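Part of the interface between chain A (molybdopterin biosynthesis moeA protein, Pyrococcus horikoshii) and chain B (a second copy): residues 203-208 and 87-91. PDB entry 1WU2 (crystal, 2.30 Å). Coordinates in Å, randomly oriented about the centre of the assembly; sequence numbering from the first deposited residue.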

# COMPACT_ATOMS: atom_id res chain seq x y z
N PHE A 203 -17.34 -12.21 30.67
CA PHE A 203 -18.51 -11.43 30.29
C PHE A 203 -19.46 -11.18 31.47
O PHE A 203 -20.12 -10.14 31.52
N LYS A 204 -19.53 -12.12 32.41
CA LYS A 204 -20.41 -11.99 33.57
C LYS A 204 -19.87 -11.00 34.61
O LYS A 204 -20.63 -10.51 35.45
N GLU A 205 -18.57 -10.70 34.55
CA GLU A 205 -17.96 -9.71 35.43
C GLU A 205 -17.79 -8.35 34.73
O GLU A 205 -17.13 -7.45 35.25
N GLY A 206 -18.39 -8.21 33.55
CA GLY A 206 -18.44 -6.93 32.85
C GLY A 206 -17.13 -6.50 32.23
O GLY A 206 -16.76 -5.33 32.32
N LYS A 207 -16.44 -7.44 31.60
CA LYS A 207 -15.15 -7.18 30.95
C LYS A 207 -15.31 -7.25 29.44
O LYS A 207 -16.12 -8.03 28.93
N ILE A 208 -14.53 -6.44 28.73
CA ILE A 208 -14.50 -6.46 27.26
C ILE A 208 -13.10 -6.81 26.76
O ILE A 208 -12.10 -6.45 27.39
N ALA B 87 -14.91 1.76 37.28
CA ALA B 87 -14.59 1.22 35.96
C ALA B 87 -14.17 -0.25 36.04
O ALA B 87 -13.31 -0.60 36.85
N GLY B 88 -14.81 -1.09 35.23
CA GLY B 88 -14.49 -2.51 35.15
C GLY B 88 -15.42 -3.41 35.94
O GLY B 88 -15.57 -4.60 35.61
N ASN B 89 -16.04 -2.87 36.98
CA ASN B 89 -16.99 -3.62 37.80
C ASN B 89 -18.40 -3.57 37.24
O ASN B 89 -18.72 -2.75 36.37
N VAL B 90 -19.24 -4.46 37.75
CA VAL B 90 -20.67 -4.45 37.47
C VAL B 90 -21.40 -3.96 38.72
O VAL B 90 -20.88 -4.06 39.84
N ALA B 91 -22.60 -3.42 38.53
CA ALA B 91 -23.43 -2.98 39.64
C ALA B 91 -23.78 -4.15 40.55
O ALA B 91 -24.14 -5.23 40.08

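The rule of this contact is one side chain laid against bare backbone. V90(B) is the residue whose CA-to-CB bond points toward the other stretch, and with chi1 at -56° (m) it brings CG1 to 3.5 Å from the backbone C of E205(A) and 3.6 Å from the N of G206(A). G206(A) leaves the room: an ideal CB there would point toward chain B and sit 2.6 Å from CG1 of V90(B), a clash, and its positive phi favours glycine in any case. A weak backbone hydrogen bond, G206(A) N to F203(A) O at 3.3 Å, helps hold the turn that follows the helix.

E205(A) starts out sideways, but an off-well chi1 of -124° followed by chi2 at -48° (m) carries its carboxylate nearer to chain B, where OE2 lies 3.9 Å from CG2 of V90(B). The same acid takes a hydrogen bond from water 1 at OE1 (2.8 Å), and that water accepts a weak one from the N of V90(B) at 3.3 Å. K207(A) has chi1 and chi2 both m and chi3 t, and ends in a nearly eclipsed chi4 of -6°; NZ forms a long salt bridge to OE1 of E205(A), 3.6 Å, while CE comes within 3.9 Å of the O of G88(B).

G88(B) is glycine for a local reason: at its backbone angles a CB would jam against the preceding carbonyl. Its own O stands 3.3 Å from the O of E205(A), two acceptors with no hydrogen between them. No direct hydrogen bond crosses the stretches; water 2 supplies another link, donating to G206(A) O and to N89(B) O, each at 3.1 Å. N89(B), chi1 m, directs its CA-to-CB bond away and contributes here through its backbone carbonyl.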

# COMPACT_ATOMS: atom_id res chain seq x y z
CB PHE A 203 -19.29 -12.11 29.16
CG PHE A 203 -18.51 -12.28 27.87
CD1 PHE A 203 -17.52 -11.37 27.50
CD2 PHE A 203 -18.79 -13.34 27.02
CE1 PHE A 203 -16.81 -11.53 26.31
CE2 PHE A 203 -18.09 -13.51 25.83
CZ PHE A 203 -17.11 -12.60 25.48
CB LYS A 204 -20.63 -13.35 34.25
CG LYS A 204 -21.16 -14.44 33.32
CD LYS A 204 -22.20 -15.34 34.00
CE LYS A 204 -22.15 -16.78 33.49
NZ LYS A 204 -21.74 -17.74 34.56
CB GLU A 205 -16.60 -10.21 35.95
CG GLU A 205 -16.46 -10.24 37.47
CD GLU A 205 -16.90 -8.95 38.15
OE1 GLU A 205 -16.25 -7.90 37.95
OE2 GLU A 205 -17.91 -8.99 38.90
CB LYS A 207 -14.10 -8.20 31.39
CG LYS A 207 -13.93 -8.36 32.90
CD LYS A 207 -13.19 -7.17 33.51
CE LYS A 207 -12.93 -7.35 35.01
NZ LYS A 207 -13.56 -8.57 35.60
CB ILE A 208 -14.99 -5.11 26.69
CG1 ILE A 208 -13.93 -4.01 26.85
CG2 ILE A 208 -16.31 -4.70 27.36
CD1 ILE A 208 -14.42 -2.60 26.56
CB ALA B 87 -13.48 2.04 35.31
CB ASN B 89 -17.00 -3.07 39.23
CG ASN B 89 -15.65 -3.20 39.92
OD1 ASN B 89 -14.61 -3.30 39.27
ND2 ASN B 89 -15.66 -3.18 41.25
CB VAL B 90 -21.20 -5.85 37.06
CG1 VAL B 90 -20.43 -6.38 35.85
CG2 VAL B 90 -21.15 -6.85 38.21
CB ALA B 91 -24.69 -2.31 39.12
O HOH W 1 -17.50 -6.28 39.92
O HOH W 2 -19.03 -3.60 33.44